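Local coordinates for protein thymidylate synthase A (Bacillus subtilis, PDB 1BSP) that probably catalyses the reductive methylation of dUMP to dTMP, with methylenetetrahydrofolate as methyl donor and reductant, and works as a homodimer, at residues Q2-Y7 / L57-V62; Q132-P137 / T206-G211. One frame throughout, in Å; residues are numbered along the deposited sequence.

Contact 1: residues Q2-Y7 / L57-V62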
ATOM      1  N   GLN B   2      21.630   1.422  -7.165  1.00 41.30           N
ATOM      2  CA  GLN B   2      21.611   1.508  -8.621  1.00 35.19           C
ATOM      3  C   GLN B   2      20.257   1.089  -9.172  1.00 30.76           C
ATOM      4  O   GLN B   2      19.880  -0.079  -9.127  1.00 27.69           O
ATOM      5  CB  GLN B   2      22.750   0.708  -9.277  1.00 34.35           C
ATOM      6  CG  GLN B   2      22.826   0.835 -10.809  1.00 39.47           C
ATOM      7  CD  GLN B   2      22.648   2.265 -11.308  1.00 42.30           C
ATOM      8  OE1 GLN B   2      21.547   2.657 -11.684  1.00 46.25           O
ATOM      9  NE2 GLN B   2      23.724   3.037 -11.333  1.00 46.19           N
ATOM     10  N   PHE B   3      19.533   2.079  -9.674  1.00 26.52           N
ATOM     11  CA  PHE B   3      18.228   1.896 -10.273  1.00 25.37           C
ATOM     12  C   PHE B   3      18.337   0.898 -11.432  1.00 26.15           C
ATOM     13  O   PHE B   3      17.571  -0.062 -11.494  1.00 28.73           O
ATOM     14  CB  PHE B   3      17.741   3.248 -10.789  1.00 25.49           C
ATOM     15  CG  PHE B   3      16.353   3.231 -11.340  1.00 25.71           C
ATOM     16  CD1 PHE B   3      16.130   2.959 -12.681  1.00 30.36           C
ATOM     17  CD2 PHE B   3      15.268   3.480 -10.521  1.00 26.60           C
ATOM     18  CE1 PHE B   3      14.847   2.933 -13.192  1.00 29.42           C
ATOM     19  CE2 PHE B   3      13.982   3.455 -11.028  1.00 28.16           C
ATOM     20  CZ  PHE B   3      13.769   3.181 -12.363  1.00 27.09           C
ATOM     21  N   ASP B   4      19.321   1.100 -12.311  1.00 22.69           N
ATOM     22  CA  ASP B   4      19.541   0.237 -13.473  1.00 23.30           C
ATOM     23  C   ASP B   4      19.564  -1.257 -13.181  1.00 23.26           C
ATOM     24  O   ASP B   4      18.951  -2.032 -13.912  1.00 26.76           O
ATOM     25  CB  ASP B   4      20.837   0.600 -14.200  1.00 20.94           C
ATOM     26  CG  ASP B   4      20.818   1.991 -14.784  1.00 20.06           C
ATOM     27  OD1 ASP B   4      19.754   2.451 -15.244  1.00 22.20           O
ATOM     28  OD2 ASP B   4      21.888   2.624 -14.797  1.00 23.43           O
ATOM     29  N   LYS B   5      20.279  -1.659 -12.135  1.00 23.43           N
ATOM     30  CA  LYS B   5      20.378  -3.070 -11.763  1.00 26.22           C
ATOM     31  C   LYS B   5      19.023  -3.646 -11.327  1.00 28.07           C
ATOM     32  O   LYS B   5      18.606  -4.706 -11.805  1.00 26.76           O
ATOM     33  CB  LYS B   5      21.382  -3.258 -10.620  1.00 29.87           C
ATOM     34  CG  LYS B   5      22.744  -2.596 -10.811  1.00 33.68           C
ATOM     35  CD  LYS B   5      23.615  -3.297 -11.837  1.00 40.10           C
ATOM     36  CE  LYS B   5      25.015  -2.687 -11.871  1.00 41.70           C
ATOM     37  NZ  LYS B   5      25.852  -3.242 -12.970  1.00 45.85           N
ATOM     38  N   GLN B   6      18.348  -2.945 -10.416  1.00 24.27           N
ATOM     39  CA  GLN B   6      17.054  -3.384  -9.902  1.00 24.85           C
ATOM     40  C   GLN B   6      15.966  -3.376 -10.967  1.00 26.85           C
ATOM     41  O   GLN B   6      15.113  -4.263 -11.004  1.00 29.87           O
ATOM     42  CB  GLN B   6      16.632  -2.515  -8.724  1.00 23.03           C
ATOM     43  CG  GLN B   6      17.425  -2.783  -7.475  1.00 20.10           C
ATOM     44  CD  GLN B   6      16.938  -1.958  -6.323  1.00 19.73           C
ATOM     45  OE1 GLN B   6      15.771  -2.012  -5.970  1.00 20.68           O
ATOM     46  NE2 GLN B   6      17.823  -1.155  -5.751  1.00 29.94           N
ATOM     47  N   TYR B   7      15.988  -2.347 -11.806  1.00 25.45           N
ATOM     48  CA  TYR B   7      15.043  -2.194 -12.906  1.00 23.20           C
ATOM     49  C   TYR B   7      15.181  -3.397 -13.850  1.00 22.76           C
ATOM     50  O   TYR B   7      14.202  -4.079 -14.159  1.00 19.84           O
ATOM     51  CB  TYR B   7      15.365  -0.902 -13.668  1.00 18.64           C
ATOM     52  CG  TYR B   7      14.468  -0.603 -14.855  1.00 16.63           C
ATOM     53  CD1 TYR B   7      13.231   0.025 -14.682  1.00 14.51           C
ATOM     54  CD2 TYR B   7      14.869  -0.923 -16.156  1.00 14.57           C
ATOM     55  CE1 TYR B   7      12.422   0.327 -15.769  1.00 15.00           C
ATOM     56  CE2 TYR B   7      14.063  -0.631 -17.249  1.00 13.85           C
ATOM     57  CZ  TYR B   7      12.846  -0.005 -17.049  1.00 15.14           C
ATOM     58  OH  TYR B   7      12.060   0.301 -18.134  1.00 22.24           O
ATOM     59  N   LEU B  57      17.491   6.131 -14.104  1.00 16.33           N
ATOM     60  CA  LEU B  57      17.879   5.236 -15.186  1.00 15.37           C
ATOM     61  C   LEU B  57      18.941   5.903 -16.058  1.00 15.13           C
ATOM     62  O   LEU B  57      18.861   7.100 -16.346  1.00 10.34           O
ATOM     63  CB  LEU B  57      16.634   4.886 -16.020  1.00 15.06           C
ATOM     64  CG  LEU B  57      16.566   3.617 -16.884  1.00 16.85           C
ATOM     65  CD1 LEU B  57      16.684   2.370 -16.021  1.00 18.24           C
ATOM     66  CD2 LEU B  57      15.251   3.594 -17.630  1.00 12.15           C
ATOM     67  N   THR B  58      19.954   5.137 -16.442  1.00 16.83           N
ATOM     68  CA  THR B  58      21.010   5.666 -17.292  1.00 19.67           C
ATOM     69  C   THR B  58      21.031   4.997 -18.666  1.00 20.94           C
ATOM     70  O   THR B  58      21.583   5.558 -19.606  1.00 19.56           O
ATOM     71  CB  THR B  58      22.401   5.527 -16.640  1.00 20.67           C
ATOM     72  OG1 THR B  58      22.774   4.141 -16.578  1.00 18.66           O
ATOM     73  CG2 THR B  58      22.399   6.135 -15.221  1.00 21.21           C
ATOM     74  N   THR B  59      20.404   3.823 -18.788  1.00 21.15           N
ATOM     75  CA  THR B  59      20.352   3.090 -20.059  1.00 16.52           C
ATOM     76  C   THR B  59      19.531   3.819 -21.123  1.00 17.30           C
ATOM     77  O   THR B  59      19.533   3.445 -22.283  1.00 20.24           O
ATOM     78  CB  THR B  59      19.796   1.684 -19.868  1.00 14.89           C
ATOM     79  OG1 THR B  59      18.564   1.765 -19.140  1.00 17.34           O
ATOM     80  CG2 THR B  59      20.804   0.792 -19.120  1.00  2.00           C
ATOM     81  N   LYS B  60      18.804   4.844 -20.708  1.00 18.84           N
ATOM     82  CA  LYS B  60      18.025   5.662 -21.616  1.00 18.40           C
ATOM     83  C   LYS B  60      17.820   6.933 -20.813  1.00 21.69           C
ATOM     84  O   LYS B  60      18.138   6.956 -19.625  1.00 25.71           O
ATOM     85  CB  LYS B  60      16.693   4.991 -21.954  1.00 23.07           C
ATOM     86  CG  LYS B  60      15.579   5.163 -20.933  1.00 28.98           C
ATOM     87  CD  LYS B  60      14.250   4.807 -21.566  1.00 30.85           C
ATOM     88  CE  LYS B  60      13.065   5.255 -20.729  1.00 38.44           C
ATOM     89  NZ  LYS B  60      11.790   4.725 -21.306  1.00 39.08           N
ATOM     90  N   LYS B  61      17.326   7.992 -21.436  1.00 22.67           N
ATOM     91  CA  LYS B  61      17.116   9.234 -20.708  1.00 25.93           C
ATOM     92  C   LYS B  61      15.771   9.274 -19.991  1.00 28.84           C
ATOM     93  O   LYS B  61      14.772   8.764 -20.503  1.00 32.92           O
ATOM     94  CB  LYS B  61      17.225  10.442 -21.645  1.00 31.17           C
ATOM     95  CG  LYS B  61      17.134  11.782 -20.917  1.00 40.02           C
ATOM     96  CD  LYS B  61      17.418  12.970 -21.822  1.00 45.97           C
ATOM     97  CE  LYS B  61      17.641  14.232 -20.988  1.00 51.29           C
ATOM     98  NZ  LYS B  61      18.059  15.417 -21.802  1.00 54.89           N
ATOM     99  N   VAL B  62      15.761   9.882 -18.807  1.00 27.14           N
ATOM    100  CA  VAL B  62      14.543  10.048 -18.020  1.00 22.31           C
ATOM    101  C   VAL B  62      14.229  11.543 -18.066  1.00 24.37           C
ATOM    102  O   VAL B  62      15.124  12.369 -17.859  1.00 26.93           O
ATOM    103  CB  VAL B  62      14.751   9.632 -16.556  1.00 21.76           C
ATOM    104  CG1 VAL B  62      13.488   9.910 -15.752  1.00 16.54           C
ATOM    105  CG2 VAL B  62      15.140   8.160 -16.477  1.00 16.66           C
TER
HETATM  106  O   HOH W   1      13.032   2.171 -20.525  1.00 12.23           O

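Contact 2: residues Q132-P137 / T206-G211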
ATOM      1  N   GLN B 132       3.358  17.261  11.535  1.00 20.24           N
ATOM      2  CA  GLN B 132       3.540  15.991  12.235  1.00 18.61           C
ATOM      3  C   GLN B 132       4.932  15.389  12.121  1.00 19.14           C
ATOM      4  O   GLN B 132       5.360  14.668  13.019  1.00 17.38           O
ATOM      5  CB  GLN B 132       2.520  14.957  11.760  1.00 19.78           C
ATOM      6  CG  GLN B 132       1.064  15.375  11.896  1.00 20.42           C
ATOM      7  CD  GLN B 132       0.640  15.614  13.326  1.00 27.52           C
ATOM      8  OE1 GLN B 132       0.147  16.697  13.660  1.00 32.84           O
ATOM      9  NE2 GLN B 132       0.827  14.612  14.182  1.00 24.20           N
ATOM     10  N   LEU B 133       5.625  15.612  11.013  1.00 22.64           N
ATOM     11  CA  LEU B 133       6.963  15.039  10.881  1.00 25.02           C
ATOM     12  C   LEU B 133       7.910  15.660  11.900  1.00 26.52           C
ATOM     13  O   LEU B 133       8.741  14.973  12.488  1.00 25.19           O
ATOM     14  CB  LEU B 133       7.509  15.206   9.460  1.00 23.87           C
ATOM     15  CG  LEU B 133       6.985  14.237   8.394  1.00 24.31           C
ATOM     16  CD1 LEU B 133       7.464  14.680   7.018  1.00 22.74           C
ATOM     17  CD2 LEU B 133       7.458  12.825   8.691  1.00 20.29           C
ATOM     18  N   LYS B 134       7.737  16.954  12.141  1.00 28.79           N
ATOM     19  CA  LYS B 134       8.575  17.673  13.090  1.00 32.31           C
ATOM     20  C   LYS B 134       8.002  17.560  14.495  1.00 29.12           C
ATOM     21  O   LYS B 134       8.670  17.093  15.415  1.00 32.22           O
ATOM     22  CB  LYS B 134       8.681  19.148  12.682  1.00 38.09           C
ATOM     23  CG  LYS B 134       9.690  19.988  13.481  1.00 46.26           C
ATOM     24  CD  LYS B 134      11.136  19.844  12.983  1.00 52.59           C
ATOM     25  CE  LYS B 134      11.807  18.565  13.481  1.00 56.44           C
ATOM     26  NZ  LYS B 134      13.252  18.497  13.113  1.00 58.30           N
ATOM     27  N   ASN B 135       6.746  17.959  14.645  1.00 27.10           N
ATOM     28  CA  ASN B 135       6.068  17.935  15.936  1.00 31.72           C
ATOM     29  C   ASN B 135       5.697  16.570  16.507  1.00 33.31           C
ATOM     30  O   ASN B 135       5.799  16.353  17.712  1.00 38.67           O
ATOM     31  CB  ASN B 135       4.828  18.827  15.900  1.00 31.72           C
ATOM     32  CG  ASN B 135       5.164  20.281  15.640  1.00 34.44           C
ATOM     33  OD1 ASN B 135       4.646  20.880  14.698  1.00 35.56           O
ATOM     34  ND2 ASN B 135       6.015  20.862  16.483  1.00 30.40           N
ATOM     35  N   ASN B 136       5.250  15.654  15.664  1.00 32.25           N
ATOM     36  CA  ASN B 136       4.880  14.335  16.151  1.00 29.75           C
ATOM     37  C   ASN B 136       5.600  13.234  15.408  1.00 29.60           C
ATOM     38  O   ASN B 136       4.972  12.359  14.794  1.00 26.11           O
ATOM     39  CB  ASN B 136       3.371  14.116  16.065  1.00 30.82           C
ATOM     40  CG  ASN B 136       2.957  12.719  16.511  1.00 33.23           C
ATOM     41  OD1 ASN B 136       1.925  12.208  16.080  1.00 37.83           O
ATOM     42  ND2 ASN B 136       3.767  12.089  17.358  1.00 34.19           N
ATOM     43  N   PRO B 137       6.937  13.273  15.418  1.00 30.47           N
ATOM     44  CA  PRO B 137       7.657  12.213  14.714  1.00 33.98           C
ATOM     45  C   PRO B 137       7.313  10.893  15.399  1.00 36.13           C
ATOM     46  O   PRO B 137       6.686  10.880  16.470  1.00 43.13           O
ATOM     47  CB  PRO B 137       9.122  12.599  14.933  1.00 30.57           C
ATOM     48  CG  PRO B 137       9.094  13.252  16.270  1.00 28.43           C
ATOM     49  CD  PRO B 137       7.868  14.129  16.167  1.00 27.42           C
ATOM     50  N   THR B 206      12.607  19.709   6.851  1.00 18.26           N
ATOM     51  CA  THR B 206      12.255  19.233   8.191  1.00 16.03           C
ATOM     52  C   THR B 206      13.537  18.921   8.968  1.00 17.91           C
ATOM     53  O   THR B 206      13.505  18.572  10.148  1.00 16.34           O
ATOM     54  CB  THR B 206      11.326  17.985   8.154  1.00 15.29           C
ATOM     55  OG1 THR B 206      11.956  16.926   7.426  1.00 19.15           O
ATOM     56  CG2 THR B 206      10.007  18.310   7.491  1.00  8.41           C
ATOM     57  N   GLY B 207      14.669  19.044   8.283  1.00 18.70           N
ATOM     58  CA  GLY B 207      15.954  18.815   8.909  1.00 13.49           C
ATOM     59  C   GLY B 207      16.209  17.405   9.366  1.00 17.23           C
ATOM     60  O   GLY B 207      16.660  17.189  10.489  1.00 22.45           O
ATOM     61  N   TYR B 208      15.975  16.448   8.478  1.00 16.84           N
ATOM     62  CA  TYR B 208      16.204  15.050   8.783  1.00 13.31           C
ATOM     63  C   TYR B 208      17.198  14.519   7.775  1.00 16.13           C
ATOM     64  O   TYR B 208      17.348  15.066   6.677  1.00 19.67           O
ATOM     65  CB  TYR B 208      14.903  14.253   8.676  1.00 13.22           C
ATOM     66  CG  TYR B 208      13.949  14.475   9.820  1.00 10.92           C
ATOM     67  CD1 TYR B 208      14.291  14.112  11.120  1.00 14.47           C
ATOM     68  CD2 TYR B 208      12.716  15.078   9.610  1.00 12.69           C
ATOM     69  CE1 TYR B 208      13.424  14.352  12.184  1.00 16.95           C
ATOM     70  CE2 TYR B 208      11.845  15.321  10.661  1.00 15.03           C
ATOM     71  CZ  TYR B 208      12.209  14.960  11.940  1.00 14.80           C
ATOM     72  OH  TYR B 208      11.367  15.237  12.978  1.00 20.37           O
ATOM     73  N   GLU B 209      17.916  13.476   8.154  1.00 19.84           N
ATOM     74  CA  GLU B 209      18.863  12.868   7.230  1.00 23.81           C
ATOM     75  C   GLU B 209      18.041  11.949   6.350  1.00 20.18           C
ATOM     76  O   GLU B 209      16.935  11.556   6.726  1.00 18.87           O
ATOM     77  CB  GLU B 209      19.938  12.074   7.969  1.00 29.05           C
ATOM     78  CG  GLU B 209      21.076  12.936   8.474  1.00 42.34           C
ATOM     79  CD  GLU B 209      21.689  13.779   7.367  1.00 51.30           C
ATOM     80  OE1 GLU B 209      22.478  13.230   6.563  1.00 58.68           O
ATOM     81  OE2 GLU B 209      21.379  14.991   7.299  1.00 53.98           O
ATOM     82  N   LEU B 210      18.555  11.620   5.173  1.00 21.47           N
ATOM     83  CA  LEU B 210      17.814  10.747   4.274  1.00 19.16           C
ATOM     84  C   LEU B 210      17.842   9.299   4.702  1.00 19.36           C
ATOM     85  O   LEU B 210      18.903   8.725   4.952  1.00 18.93           O
ATOM     86  CB  LEU B 210      18.337  10.845   2.843  1.00 17.58           C
ATOM     87  CG  LEU B 210      17.986  12.113   2.072  1.00 16.39           C
ATOM     88  CD1 LEU B 210      18.603  12.030   0.696  1.00 17.55           C
ATOM     89  CD2 LEU B 210      16.484  12.273   1.984  1.00 13.23           C
ATOM     90  N   GLY B 211      16.657   8.733   4.849  1.00 20.58           N
ATOM     91  CA  GLY B 211      16.558   7.337   5.196  1.00 22.25           C
ATOM     92  C   GLY B 211      16.319   6.593   3.894  1.00 22.61           C
ATOM     93  O   GLY B 211      16.490   7.139   2.794  1.00 14.97           O
TER

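Contact 1: residues Q2-Y7 / L57-V62
With its CG anti to the carbonyl carbon (chi1 -64°), Asp4 carries its carboxylate to the loop 57-62, while Leu57, its CG anti to the backbone N, sends CD1 back against the helix. The two carboxylate oxygens take the backbone N-H and the hydroxyl of one residue, Thr58. Asp4 OD1 accepts from Thr58 N at 2.9 Å through its syn lone pair in a nearly straight bond (166°), and Asp4 OD2 accepts at 2.5 Å from Thr58 OG1, which also bonds to Phe239 N. A glycine in place of Asp4 would probably leave Thr58 N and Thr58 OG1 without their carboxylate acceptor. Gln2, the N-cap, accepts from Asp4 N through its OE1 at 2.8 Å. Branched, apolar Leu57 fits between two rings: its CD1 meets the edge of Phe3, 3.4 Å from CE1, and lies over one face of Tyr7, off toward the rim, in a CH-pi contact 4.0 Å from the centroid. Tyr7 OH bonds to Met184 O, and a water joins it, weakly on the lysine side, to Lys60 NZ. The start of helix 3-17 is thus fastened to the loop before helix 64-76, with helix 188-205 against Phe3, Tyr7 and Leu57, and strand 39-49 against Phe3.

Contact 2: residues Q132-P137 / T206-G211
Tyr208 reaches with its hydroxyl to the last turn of helix 125-135 and donates to Leu133 O, the OH lying 2.7 Å from that oxygen. The donor stands 32° out of the carbonyl plane, and the oxygen lies at the ring's edge, near the ring plane. Tyrosine suits the place because its flat ring can pack on Val168 and Leu173, which also touch Leu133, while the hydroxyl reaches the helix end; Thr206 O lies over one face of the ring, toward the rim. Leu133 is buried, and its CB approaches Thr206 CG2 at 4.4 Å, while Trp166 and Ile202 also touch its side chain. This is the packed side, where the end of a helix lies against the large mixed sheet of the thymidylate synthase fold, close to the turn that leads from helix 188-205 into strand 209-223. In that turn Gly207 has a positive phi, a conformation that a residue without a side chain adopts easily, and Thr206 OG1 is held by Ile202 O. The solvent side belongs to Lys134. Its chain, bent at chi2 (82°) and chi3 (-80°), folds back so that NZ donates to Thr206 O at 3.0 Å, almost in line with the C=O bond. Lys134 NZ also lies 4.4 Å from the centroid of the Tyr208 ring, an off-centre cation-pi contact, and Lys134 CE comes within 3.4 Å of Tyr208 OH. A long, flexible, charged residue can make these contacts while remaining largely in solvent; at the margin Pro137 adds a looser touch, its CB 4.0 Å from Tyr208 OH.

How the contacts relate
From the N terminus, helix 3-17 leads off and the chain runs through strands 19-20 and 39-49 before contact 1 closes its loop, with 49 residues between its segments, just ahead of helix 64-76. Contact 2 opens only later and closes after strands 143-145, 161-169 and 172-183 and helix 188-205. The two loops therefore follow in series and neither nest nor cross, and the contacts do not touch. Contact 1 ties the start of helix 3-17 to the loop before helix 64-76; contact 2 ties the end of helix 125-135 to the turn entering strand 209-223 of the mixed sheet. Helix 188-205 links them: it packs on contact 1 and leads into the second segment of contact 2.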